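TRNA (guanine-N(1)-)-methyltransferase (Corynebacterium diphtheriae, PDB 7KFF) catalyses, as a SPOUT-family homodimer, N1-methylation of a guanine in tRNA, probably position 37, probably from S-adenosylmethionine, whose demethylated product S-adenosyl-L-homocysteine is bound here. Local coordinates at residues S157-I162 / T183-E188; E27-L32 / V48-L53; G38-I41 / L45-V48; S63-P68 / P73-K78; R54-D59 / L86-T91. All coordinates share one frame; numbering follows the deposited sequence.

Contact 1 of 5, residues S157-I162 / T183-E188; sequences SNEEHI and TYRVRE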
# COMPACT_ATOMS: atom_id res chain seq x y z
N SER A 157 14.77 -7.15 -3.97
CA SER A 157 14.68 -8.56 -4.33
C SER A 157 16.03 -9.25 -4.27
O SER A 157 16.08 -10.49 -4.23
CB SER A 157 14.05 -8.74 -5.72
OG SER A 157 14.90 -8.33 -6.77
N ASN A 158 17.13 -8.48 -4.23
CA ASN A 158 18.47 -9.04 -4.12
C ASN A 158 18.95 -9.23 -2.69
O ASN A 158 20.06 -9.76 -2.48
CB ASN A 158 19.45 -8.13 -4.86
CG ASN A 158 19.21 -8.13 -6.35
OD1 ASN A 158 19.54 -9.10 -7.03
ND2 ASN A 158 18.62 -7.06 -6.87
N GLU A 159 18.18 -8.80 -1.71
CA GLU A 159 18.63 -8.88 -0.32
C GLU A 159 18.55 -10.31 0.21
O GLU A 159 17.61 -11.06 -0.09
CB GLU A 159 17.76 -7.98 0.55
CG GLU A 159 17.89 -6.49 0.24
CD GLU A 159 19.20 -5.85 0.70
OE1 GLU A 159 19.98 -6.47 1.47
OE2 GLU A 159 19.45 -4.68 0.31
N GLU A 160 19.51 -10.66 1.05
CA GLU A 160 19.44 -11.93 1.76
C GLU A 160 18.60 -11.85 3.03
O GLU A 160 18.04 -12.86 3.45
CB GLU A 160 20.84 -12.37 2.16
CG GLU A 160 21.79 -12.57 1.02
CD GLU A 160 23.16 -13.01 1.50
OE1 GLU A 160 24.09 -13.03 0.67
OE2 GLU A 160 23.31 -13.34 2.69
N HIS A 161 18.55 -10.68 3.66
CA HIS A 161 17.90 -10.52 4.96
C HIS A 161 17.31 -9.12 5.04
O HIS A 161 18.06 -8.13 5.02
CB HIS A 161 18.91 -10.71 6.10
CG HIS A 161 18.29 -10.83 7.44
ND1 HIS A 161 19.00 -10.68 8.61
CD2 HIS A 161 17.01 -11.09 7.81
CE1 HIS A 161 18.19 -10.87 9.64
NE2 HIS A 161 16.98 -11.10 9.18
N ILE A 162 15.98 -9.07 5.16
CA ILE A 162 15.25 -7.83 5.38
C ILE A 162 14.53 -7.94 6.72
O ILE A 162 13.80 -8.91 6.96
CB ILE A 162 14.26 -7.51 4.24
CG1 ILE A 162 14.96 -7.53 2.88
CG2 ILE A 162 13.63 -6.15 4.52
CD1 ILE A 162 14.02 -7.26 1.70
N THR A 183 24.02 -1.10 12.90
CA THR A 183 23.83 -2.53 12.66
C THR A 183 23.22 -2.84 11.31
O THR A 183 23.46 -3.92 10.77
CB THR A 183 22.90 -3.10 13.75
OG1 THR A 183 23.49 -2.83 15.03
CG2 THR A 183 22.69 -4.59 13.59
N TYR A 184 22.43 -1.92 10.78
CA TYR A 184 21.65 -2.15 9.58
C TYR A 184 21.92 -1.03 8.57
O TYR A 184 22.26 0.09 8.94
CB TYR A 184 20.16 -2.05 9.90
CG TYR A 184 19.58 -3.13 10.80
CD1 TYR A 184 19.01 -4.26 10.25
CD2 TYR A 184 19.55 -2.97 12.19
CE1 TYR A 184 18.44 -5.22 11.04
CE2 TYR A 184 19.00 -3.94 13.00
CZ TYR A 184 18.44 -5.07 12.39
OH TYR A 184 17.85 -6.07 13.12
N ARG A 185 21.68 -1.34 7.29
CA ARG A 185 21.34 -0.30 6.32
C ARG A 185 19.88 0.05 6.53
O ARG A 185 19.04 -0.84 6.48
CB ARG A 185 21.59 -0.81 4.90
CG ARG A 185 23.08 -0.90 4.54
CD ARG A 185 23.32 -1.65 3.20
NE ARG A 185 22.97 -3.06 3.34
CZ ARG A 185 22.02 -3.70 2.66
NH1 ARG A 185 21.31 -3.09 1.72
NH2 ARG A 185 21.78 -4.97 2.93
N VAL A 186 19.56 1.32 6.82
CA VAL A 186 18.23 1.71 7.27
C VAL A 186 17.54 2.51 6.19
O VAL A 186 18.11 3.46 5.65
CB VAL A 186 18.29 2.50 8.59
CG1 VAL A 186 16.90 2.89 9.06
CG2 VAL A 186 19.00 1.69 9.65
N ARG A 187 16.28 2.16 5.90
CA ARG A 187 15.44 2.91 4.98
C ARG A 187 14.07 3.12 5.61
O ARG A 187 13.38 2.15 5.94
CB ARG A 187 15.32 2.17 3.64
CG ARG A 187 14.21 2.67 2.77
CD ARG A 187 14.43 4.09 2.14
NE ARG A 187 13.24 4.40 1.36
CZ ARG A 187 13.03 4.01 0.11
NH1 ARG A 187 11.86 4.21 -0.48
NH2 ARG A 187 14.00 3.42 -0.55
N GLU A 188 13.67 4.36 5.74
CA GLU A 188 12.29 4.73 6.05
C GLU A 188 11.52 4.80 4.74
O GLU A 188 12.01 5.36 3.76
CB GLU A 188 12.26 6.09 6.75
CG GLU A 188 12.79 6.04 8.20
CD GLU A 188 13.01 7.41 8.81
OE1 GLU A 188 13.81 8.20 8.27
OE2 GLU A 188 12.39 7.70 9.86
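The backbones at Glu159 and Arg185 stand well apart, their CA atoms 11.2 Å from each other, so the contact is carried entirely by two long side chains reaching from opposite directions. Arg185 presents the outer end of its guanidinium group, and both terminal nitrogens are engaged, each with its own carboxylate oxygen: NH2 of Arg185 donates to OE1 of Glu159 at 2.8 Å, and NH1 of Arg185 to OE2 of Glu159, also at 2.8 Å. The bonds are nearly straight, both above 170°. Both oxygens are met on their syn side, and the two flat groups are close to coplanar, with 15° between their planes. This is the end-on, two-pronged form of the salt bridge, which fixes the rotation of both groups.

The wide separation follows from the fold. Glu159 lies just before strand 161-165 and Arg185 begins strand 185-190; in the parallel sheet of this SPOUT domain strand 137-141 runs between these two, and the bridge therefore spans the strand in the middle near one end of the sheet. The intervening chain takes part as well: Glu159 packs on Leu137, while Arg185 NH2 also donates to the carbonyl of Lys135. With Arg185 NE hydrogen-bonded too, all three guanidinium nitrogens have acceptors. Glu159 gets its carboxylate into place through a bend at chi2 (-73°), and Arg185 bends at chi3. Both residues are partly exposed, so solvent probably tempers the strength of this ion pair near the end of the sheet.

Contact 2 of 5, residues E27-L32 / V48-L53; sequences EYLDPL and VGVHDL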
# COMPACT_ATOMS: atom_id res chain seq x y z
N GLU A 27 -0.11 -11.65 14.44
CA GLU A 27 -1.16 -12.27 13.65
C GLU A 27 -1.44 -11.50 12.36
O GLU A 27 -1.94 -12.08 11.38
CB GLU A 27 -2.43 -12.40 14.51
CG GLU A 27 -3.03 -11.07 15.05
CD GLU A 27 -2.45 -10.56 16.39
OE1 GLU A 27 -1.33 -10.92 16.79
OE2 GLU A 27 -3.17 -9.78 17.06
N TYR A 28 -1.15 -10.20 12.34
CA TYR A 28 -1.40 -9.40 11.14
C TYR A 28 -0.57 -9.92 9.98
O TYR A 28 -0.92 -9.72 8.81
CB TYR A 28 -1.10 -7.93 11.43
CG TYR A 28 -1.91 -6.96 10.58
CD1 TYR A 28 -1.67 -6.82 9.21
CD2 TYR A 28 -2.88 -6.16 11.15
CE1 TYR A 28 -2.41 -5.92 8.44
CE2 TYR A 28 -3.60 -5.25 10.38
CZ TYR A 28 -3.36 -5.14 9.03
OH TYR A 28 -4.09 -4.24 8.26
N LEU A 29 0.57 -10.54 10.28
CA LEU A 29 1.47 -11.03 9.24
C LEU A 29 1.15 -12.44 8.78
O LEU A 29 1.90 -13.00 7.97
CB LEU A 29 2.91 -10.92 9.68
CG LEU A 29 3.53 -9.54 9.82
CD1 LEU A 29 3.38 -8.70 8.51
CD2 LEU A 29 2.97 -8.73 11.00
N ASP A 30 0.05 -13.01 9.22
CA ASP A 30 -0.35 -14.34 8.75
C ASP A 30 -0.41 -14.43 7.22
O ASP A 30 -0.06 -15.48 6.68
CB ASP A 30 -1.67 -14.78 9.39
CG ASP A 30 -1.53 -15.22 10.86
OD1 ASP A 30 -0.40 -15.35 11.37
OD2 ASP A 30 -2.58 -15.45 11.50
N PRO A 31 -0.77 -13.38 6.48
CA PRO A 31 -0.79 -13.50 5.01
C PRO A 31 0.56 -13.69 4.36
O PRO A 31 0.61 -14.06 3.17
CB PRO A 31 -1.50 -12.22 4.55
CG PRO A 31 -2.37 -11.84 5.71
CD PRO A 31 -1.52 -12.19 6.93
N LEU A 32 1.67 -13.51 5.08
CA LEU A 32 2.97 -13.86 4.51
C LEU A 32 3.09 -15.35 4.26
O LEU A 32 4.01 -15.78 3.56
CB LEU A 32 4.11 -13.41 5.42
CG LEU A 32 4.30 -11.91 5.63
CD1 LEU A 32 5.43 -11.66 6.61
CD2 LEU A 32 4.60 -11.20 4.31
N VAL A 48 10.39 -16.83 6.78
CA VAL A 48 9.71 -15.74 7.46
C VAL A 48 9.75 -15.96 8.97
O VAL A 48 9.35 -17.02 9.47
CB VAL A 48 8.24 -15.64 7.01
CG1 VAL A 48 7.49 -14.60 7.81
CG2 VAL A 48 8.17 -15.37 5.51
N GLY A 49 10.20 -14.92 9.68
CA GLY A 49 10.09 -14.86 11.12
C GLY A 49 9.29 -13.65 11.55
O GLY A 49 9.57 -12.54 11.11
N VAL A 50 8.31 -13.84 12.42
CA VAL A 50 7.48 -12.77 12.96
C VAL A 50 7.65 -12.77 14.47
O VAL A 50 7.45 -13.80 15.12
CB VAL A 50 6.00 -12.93 12.56
CG1 VAL A 50 5.21 -11.76 13.10
CG2 VAL A 50 5.88 -13.02 11.04
N HIS A 51 8.01 -11.61 15.03
CA HIS A 51 8.40 -11.50 16.43
C HIS A 51 7.54 -10.48 17.15
O HIS A 51 7.40 -9.34 16.70
CB HIS A 51 9.87 -11.06 16.54
CG HIS A 51 10.79 -11.84 15.68
ND1 HIS A 51 11.30 -13.05 16.06
CD2 HIS A 51 11.25 -11.61 14.43
CE1 HIS A 51 12.07 -13.53 15.10
NE2 HIS A 51 12.05 -12.67 14.09
N ASP A 52 7.01 -10.89 18.31
CA ASP A 52 6.23 -9.99 19.15
C ASP A 52 7.17 -9.03 19.86
O ASP A 52 7.97 -9.45 20.70
CB ASP A 52 5.47 -10.84 20.17
CG ASP A 52 4.44 -10.06 20.98
OD1 ASP A 52 4.50 -8.82 21.00
OD2 ASP A 52 3.57 -10.72 21.59
N LEU A 53 7.04 -7.74 19.55
CA LEU A 53 7.87 -6.72 20.19
C LEU A 53 7.80 -6.79 21.71
O LEU A 53 8.78 -6.44 22.39
CB LEU A 53 7.40 -5.35 19.70
CG LEU A 53 8.15 -4.12 20.24
CD1 LEU A 53 9.59 -4.09 19.76
CD2 LEU A 53 7.39 -2.85 19.90
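Leu29 and Leu32 face Val50 and Val48 inside a beta-alpha-beta crossover: the 3-10 segment that holds both leucines belongs to the connection leaving strand 17-23 for helix 35-42, and the valines lie on strand 46-52, at the edge of the parallel sheet within this chain. Spacing matches on the two sides. Three residues apart, about one 3-10 turn, the leucines point to the strand together, and the two valines, two residues apart, show the same face of the sheet.

The contacts across are purely apolar. CB of Leu29 meets CG2 of Val50 at 3.9 Å, so here the root of the leucine rather than its tip does the touching, and the Leu29 side chain also packs on Val21 and Thr23 of the neighbouring strand. The CA atoms of Leu29 and Val50 lie 7.3 Å apart.

Between the two segments themselves there is no polar bond; just beyond, Arg33 reaches the carbonyl of Val48. The turn is held by its own backbone, with Asp30 N bonded to Glu27 O at 3.1 Å and Leu32 N to Leu29 O at 2.9 Å. Strand 46-52 is tied to strand 17-23 through Gly49 and His51. Behind the leucines, helix 200-211 covers Leu32, and Pro31 packs on Tyr28 of the second subunit.

The other apolar pair is made by branch ends: CD1 of Leu32, its chain extended at chi2 (177°), reaches CG1 of Val48 at 3.8 Å.

Contact 3 of 5, residues G38-I41 / L45-V48; sequences GKAI and LLSV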
# COMPACT_ATOMS: atom_id res chain seq x y z
N GLY A 38 3.22 -18.07 0.53
CA GLY A 38 3.22 -19.40 1.13
C GLY A 38 3.83 -20.44 0.21
O GLY A 38 4.60 -21.31 0.65
N LYS A 39 3.54 -20.32 -1.10
CA LYS A 39 4.14 -21.22 -2.08
C LYS A 39 5.64 -21.01 -2.15
O LYS A 39 6.41 -21.97 -2.29
CB LYS A 39 3.55 -20.95 -3.47
CG LYS A 39 2.25 -21.63 -3.84
CD LYS A 39 1.34 -21.84 -2.68
CE LYS A 39 1.51 -23.24 -2.13
NZ LYS A 39 1.19 -23.33 -0.67
N ALA A 40 6.08 -19.75 -2.05
CA ALA A 40 7.51 -19.45 -2.08
C ALA A 40 8.23 -20.12 -0.92
O ALA A 40 9.34 -20.63 -1.08
CB ALA A 40 7.73 -17.94 -2.04
N ILE A 41 7.62 -20.10 0.27
CA ILE A 41 8.19 -20.81 1.41
C ILE A 41 8.34 -22.30 1.09
O ILE A 41 9.38 -22.90 1.37
CB ILE A 41 7.33 -20.58 2.66
CG1 ILE A 41 7.38 -19.12 3.08
CG2 ILE A 41 7.77 -21.49 3.80
CD1 ILE A 41 6.39 -18.76 4.16
N LEU A 45 12.33 -20.64 -1.19
CA LEU A 45 12.73 -19.34 -1.72
C LEU A 45 12.55 -18.23 -0.71
O LEU A 45 13.06 -17.12 -0.92
CB LEU A 45 11.93 -19.03 -2.99
CG LEU A 45 12.12 -20.02 -4.15
CD1 LEU A 45 11.15 -19.71 -5.27
CD2 LEU A 45 13.55 -19.94 -4.64
N LEU A 46 11.84 -18.51 0.38
CA LEU A 46 11.49 -17.49 1.36
C LEU A 46 11.48 -18.14 2.73
O LEU A 46 11.03 -19.28 2.87
CB LEU A 46 10.11 -16.91 1.04
CG LEU A 46 9.60 -15.80 1.94
CD1 LEU A 46 10.47 -14.56 1.84
CD2 LEU A 46 8.15 -15.46 1.64
N SER A 47 11.95 -17.40 3.73
CA SER A 47 11.91 -17.79 5.13
C SER A 47 11.36 -16.60 5.89
O SER A 47 11.82 -15.47 5.67
CB SER A 47 13.32 -18.13 5.61
OG SER A 47 13.34 -18.53 6.95
N VAL A 48 10.39 -16.83 6.78
CA VAL A 48 9.71 -15.74 7.46
C VAL A 48 9.75 -15.96 8.97
O VAL A 48 9.35 -17.02 9.47
CB VAL A 48 8.24 -15.64 7.01
CG1 VAL A 48 7.49 -14.60 7.81
CG2 VAL A 48 8.17 -15.37 5.51
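Ile41 turns CG1 anti to its carbonyl carbon (chi1 -65°) and keeps the chain extended at chi2 (170°), which carries CG1 over Leu46 and CD1 on to Val48; on the strand, Leu46 has CG opposite its own backbone N (chi1 -178°), and CD2 is thereby brought under the isoleucine. CG1 of Ile41 lies 4.0 Å from CD2 of Leu46, the two side chains crossing at a slant. Two residues further along the strand, CD1 of Ile41 touches CG2 of Val48 at 4.1 Å, and these side chains meet at about a right angle. Ala40, too short to reach over, fills in beside them: its CB is 4.0 Å from CB of Leu46.

The segments are the last turn of helix 35-42 and the start of strand 46-52, so the contact is the tight return in the beta-alpha-beta unit formed with strand 17-23. Its backbones come very close, with the CA atoms of Ile41 and Leu46 only 4.7 Å apart. The turn is closed by a hydrogen bond from Leu45 N to Ala40 O at 3.0 Å, the donor tilted from the carbonyl plane. A CA-H...O contact accompanies it, from Ile41 CA to Leu46 O at 3.5 Å. Leu45 and Ser47 make backbone bonds to strand 17-23, at Met17 and Leu19.

The chemistry implies a division of labour: one directional bond gives a carbonyl near the helix end a donor from the returning chain, while aliphatic contacts at ordinary van der Waals distance lay the helix on the edge strand.

Contact 4 of 5, residues S63-P68 / P73-K78; sequences SVDDSP and PGMVMK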
# COMPACT_ATOMS: atom_id res chain seq x y z
N SER A 63 5.00 -2.88 28.52
CA SER A 63 4.75 -1.60 27.87
C SER A 63 5.73 -1.38 26.73
O SER A 63 6.93 -1.60 26.87
CB SER A 63 4.91 -0.47 28.89
OG SER A 63 4.64 0.78 28.29
N VAL A 64 5.21 -0.93 25.59
CA VAL A 64 6.04 -0.64 24.43
C VAL A 64 5.96 0.82 23.99
O VAL A 64 6.60 1.19 23.00
CB VAL A 64 5.71 -1.57 23.24
CG1 VAL A 64 5.88 -3.01 23.62
CG2 VAL A 64 4.32 -1.28 22.71
N ASP A 65 5.18 1.65 24.69
CA ASP A 65 4.94 3.02 24.25
C ASP A 65 4.79 3.93 25.45
O ASP A 65 4.54 3.48 26.57
CB ASP A 65 3.69 3.12 23.36
CG ASP A 65 2.44 2.60 24.04
OD1 ASP A 65 2.25 1.37 24.06
OD2 ASP A 65 1.66 3.42 24.55
N ASP A 66 4.97 5.23 25.21
CA ASP A 66 4.98 6.23 26.26
C ASP A 66 4.65 7.59 25.64
O ASP A 66 4.68 7.76 24.42
CB ASP A 66 6.34 6.20 26.97
CG ASP A 66 6.35 6.84 28.35
OD1 ASP A 66 5.30 7.30 28.85
OD2 ASP A 66 7.46 6.86 28.93
N SER A 67 4.34 8.56 26.50
CA SER A 67 3.93 9.87 26.03
C SER A 67 5.07 10.59 25.30
O SER A 67 6.24 10.42 25.64
CB SER A 67 3.52 10.73 27.22
OG SER A 67 2.36 10.20 27.82
N PRO A 68 4.75 11.40 24.30
CA PRO A 68 5.81 12.09 23.56
C PRO A 68 6.42 13.23 24.37
O PRO A 68 5.71 13.98 25.05
CB PRO A 68 5.09 12.64 22.33
CG PRO A 68 3.69 12.78 22.75
CD PRO A 68 3.42 11.65 23.71
N PRO A 73 -0.75 14.86 22.24
CA PRO A 73 -1.45 13.60 22.42
C PRO A 73 -0.71 12.47 21.71
O PRO A 73 0.26 12.67 20.98
CB PRO A 73 -2.80 13.85 21.76
CG PRO A 73 -2.46 14.77 20.62
CD PRO A 73 -1.29 15.63 21.10
N GLY A 74 -1.20 11.28 21.95
CA GLY A 74 -0.65 10.13 21.30
C GLY A 74 0.43 9.47 22.13
O GLY A 74 0.79 9.91 23.23
N MSE A 75 0.96 8.41 21.57
CA MSE A 75 2.01 7.64 22.20
C MSE A 75 3.09 7.36 21.19
O MSE A 75 2.80 7.25 20.00
CB MSE A 75 1.42 6.33 22.74
CG MSE A 75 0.34 6.56 23.79
SE MSE A 75 0.94 7.49 25.41
CE MSE A 75 1.58 5.88 26.38
N VAL A 76 4.31 7.22 21.67
CA VAL A 76 5.49 6.95 20.85
C VAL A 76 6.11 5.66 21.35
O VAL A 76 6.20 5.44 22.56
CB VAL A 76 6.50 8.11 20.98
CG1 VAL A 76 7.78 7.82 20.24
CG2 VAL A 76 5.87 9.41 20.50
N MSE A 77 6.53 4.80 20.43
CA MSE A 77 7.13 3.55 20.87
C MSE A 77 8.54 3.71 21.42
O MSE A 77 9.33 4.53 20.92
CB MSE A 77 7.14 2.52 19.77
CG MSE A 77 5.77 2.20 19.19
SE MSE A 77 5.64 0.87 17.83
CE MSE A 77 4.58 -0.50 18.67
N LYS A 78 8.85 2.89 22.43
CA LYS A 78 9.96 3.13 23.33
C LYS A 78 11.29 2.64 22.77
O LYS A 78 11.38 1.48 22.34
CB LYS A 78 9.72 2.36 24.64
CG LYS A 78 8.62 2.88 25.53
CD LYS A 78 8.47 1.99 26.78
CE LYS A 78 7.85 2.70 27.95
NZ LYS A 78 7.61 1.78 29.11
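Asp66 and Val76 form the hydrogen-bonded pair of a short antiparallel hairpin, and around them the packing is close. Val76 N donates to Asp66 O at 2.8 Å, in the carbonyl plane and nearly straight (171°); Asp66 N answers to Val76 O at 2.9 Å. In the adjoining non-hydrogen-bonded pair, Asp65 and Met77 bring their CA atoms within 4.1 Å. Beyond it Lys78 N, at the N-cap position of helix 79-90, bonds to Val64 O from above the carbonyl plane. The side chain of Met77 is about 7 Å from the bound S-adenosyl-L-homocysteine, consistent with a hairpin bordering the active site at the subunit interface.

The side chain of selenomethionine Met75 folds over the partner strand. Bends at chi2 and chi3 (-62° and -86°) curl it back, setting CE 3.1 Å from Asp65 OD2 and close to Asp66 CA. On the face of Val76, CG2 of that valine touches CB of Pro68 at 3.8 Å. The aliphatic chain of Lys78 runs extended and closely packed along Val64.

Only the amino end of that lysine is weakly held: NZ of Lys78 makes a weak bond to Ser63 OG at 3.2 Å, and Asp66 OD2 stays 5.1 Å from Lys78 NZ. The loose side is the turn end, where Ser67 and Pro73 are exposed, though Ser67 O is bonded to Thr240 of the second subunit.

Backbone bonds thus set the hairpin's register, while its polar side-chain edge adds little directional hold.

Contact 5 of 5, residues R54-D59 / L86-T91; sequences RLWAED and LDDVAT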
# COMPACT_ATOMS: atom_id res chain seq x y z
N ARG A 54 6.67 -7.22 22.26
CA ARG A 54 6.53 -7.27 23.71
C ARG A 54 7.48 -8.26 24.37
O ARG A 54 7.70 -8.16 25.58
CB ARG A 54 5.09 -7.59 24.09
CG ARG A 54 4.15 -6.47 23.72
CD ARG A 54 2.76 -6.63 24.34
NE ARG A 54 1.84 -5.82 23.56
CZ ARG A 54 1.60 -4.53 23.73
NH1 ARG A 54 2.20 -3.85 24.70
NH2 ARG A 54 0.77 -3.90 22.92
N LEU A 55 8.05 -9.19 23.61
CA LEU A 55 9.05 -10.07 24.19
C LEU A 55 10.18 -9.27 24.80
O LEU A 55 10.85 -9.75 25.72
CB LEU A 55 9.62 -10.99 23.12
CG LEU A 55 8.70 -12.09 22.60
CD1 LEU A 55 9.36 -12.82 21.43
CD2 LEU A 55 8.36 -13.06 23.71
N TRP A 56 10.43 -8.07 24.29
CA TRP A 56 11.52 -7.23 24.73
C TRP A 56 11.09 -6.15 25.73
O TRP A 56 11.90 -5.29 26.09
CB TRP A 56 12.23 -6.61 23.52
CG TRP A 56 13.01 -7.61 22.73
CD1 TRP A 56 14.31 -7.98 22.96
CD2 TRP A 56 12.57 -8.39 21.61
NE1 TRP A 56 14.69 -8.94 22.06
CE2 TRP A 56 13.65 -9.20 21.21
CE3 TRP A 56 11.37 -8.47 20.90
CZ2 TRP A 56 13.56 -10.06 20.12
CZ3 TRP A 56 11.29 -9.32 19.83
CH2 TRP A 56 12.38 -10.11 19.44
N ALA A 57 9.84 -6.17 26.18
CA ALA A 57 9.38 -5.21 27.18
C ALA A 57 9.70 -5.75 28.57
O ALA A 57 9.43 -6.92 28.87
CB ALA A 57 7.88 -4.96 27.04
N GLU A 58 10.27 -4.89 29.41
CA GLU A 58 10.82 -5.35 30.68
C GLU A 58 9.79 -5.35 31.80
O GLU A 58 9.68 -6.32 32.56
CB GLU A 58 12.02 -4.50 31.08
CG GLU A 58 13.25 -4.69 30.21
CD GLU A 58 13.89 -6.07 30.37
OE1 GLU A 58 13.22 -6.99 30.90
OE2 GLU A 58 15.06 -6.24 29.97
N ASP A 59 9.04 -4.26 31.94
CA ASP A 59 8.08 -4.14 33.03
C ASP A 59 7.08 -5.29 32.98
O ASP A 59 6.92 -5.99 31.98
CB ASP A 59 7.35 -2.80 32.94
CG ASP A 59 6.75 -2.55 31.57
OD1 ASP A 59 7.26 -3.12 30.58
OD2 ASP A 59 5.77 -1.79 31.49
N LEU A 86 15.79 -4.95 17.91
CA LEU A 86 16.52 -4.88 16.65
C LEU A 86 17.91 -5.49 16.77
O LEU A 86 18.40 -6.09 15.80
CB LEU A 86 16.61 -3.42 16.20
CG LEU A 86 15.29 -2.85 15.68
CD1 LEU A 86 15.36 -1.33 15.64
CD2 LEU A 86 15.00 -3.42 14.31
N ASP A 87 18.56 -5.32 17.92
CA ASP A 87 19.87 -5.94 18.14
C ASP A 87 19.76 -7.46 18.01
O ASP A 87 20.59 -8.10 17.36
CB ASP A 87 20.36 -5.63 19.56
CG ASP A 87 20.75 -4.17 19.80
OD1 ASP A 87 20.84 -3.35 18.85
OD2 ASP A 87 20.94 -3.82 21.00
N ASP A 88 18.75 -8.04 18.64
CA ASP A 88 18.61 -9.50 18.68
C ASP A 88 18.21 -10.05 17.32
O ASP A 88 18.73 -11.08 16.88
CB ASP A 88 17.58 -9.88 19.74
CG ASP A 88 18.11 -9.77 21.17
OD1 ASP A 88 19.31 -9.48 21.38
OD2 ASP A 88 17.31 -10.00 22.11
N VAL A 89 17.28 -9.38 16.64
CA VAL A 89 16.82 -9.93 15.37
C VAL A 89 17.91 -9.85 14.30
O VAL A 89 17.91 -10.64 13.35
CB VAL A 89 15.52 -9.24 14.93
CG1 VAL A 89 15.18 -9.56 13.49
CG2 VAL A 89 14.41 -9.61 15.87
N ALA A 90 18.86 -8.91 14.44
CA ALA A 90 19.90 -8.79 13.42
C ALA A 90 20.76 -10.04 13.35
O ALA A 90 21.36 -10.34 12.31
CB ALA A 90 20.78 -7.58 13.68
N THR A 91 20.84 -10.79 14.46
CA THR A 91 21.63 -12.01 14.52
C THR A 91 20.94 -13.22 13.89
O THR A 91 21.38 -14.36 14.14
CB THR A 91 21.93 -12.36 15.98
OG1 THR A 91 20.74 -12.88 16.58
CG2 THR A 91 22.41 -11.16 16.76
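The C-terminal end of helix 79-90 meets, at Asp88 and Val89, the indole of Trp56, which belongs to a 3-10 turn following strand 46-52; the contact thus ties the loop after the edge strand to the helix packed on that sheet. The backbones keep their distance, with the CA atoms of Trp56 and Asp88 9.6 Å apart, and the large ring fills the interval.

The benzo edge makes the apolar touches. CH2 of Trp56 comes to 4.1 Å from CG2 of Val89, the side chains crossing at about a right angle, and CZ2 of Trp56 approaches CB of Asp88 at 4.0 Å. Trp56 also packs on Val81, Pro84 and Ala85 of the same helix, and its neighbour Leu55 lays CB over one ring face, offset toward its rim. Asp88 is doubly used: Thr91 OG1 donates to Asp88 O at 2.7 Å, and Thr91 N to Asp88 O at 3.2 Å. Beside it, Asp87 makes a salt bridge to Arg246 of the second subunit.

The carboxylate plane of Asp88 stands 52° from the ring, and NE1 of Trp56 donates to OD2 of Asp88 at 2.8 Å, a bond that is nearly straight (172°) and lies in the indole plane, while OD2 is met from above the carboxylate plane.

Contacts 2 and 3 are the buried pair: they share Val48, use the same edge strand, and rest mainly on aliphatic packing within one beta-alpha-beta unit. Contact 1 lies at the surface end of the same sheet and relies on charge instead; its centre is 18 Å from those of both. Contacts 4 and 5, partly buried, are more polar. Contact 4, the hairpin, is nested within the chain loop that contact 5 closes, and leads straight into the helix used by contact 5. Direct touches join neighbours: Tyr184 OH of contact 1 to Leu86 O of contact 5 at 2.7 Å, and Leu53 CD2 of contact 2 to Met77 CE of contact 4 at 3.9 Å.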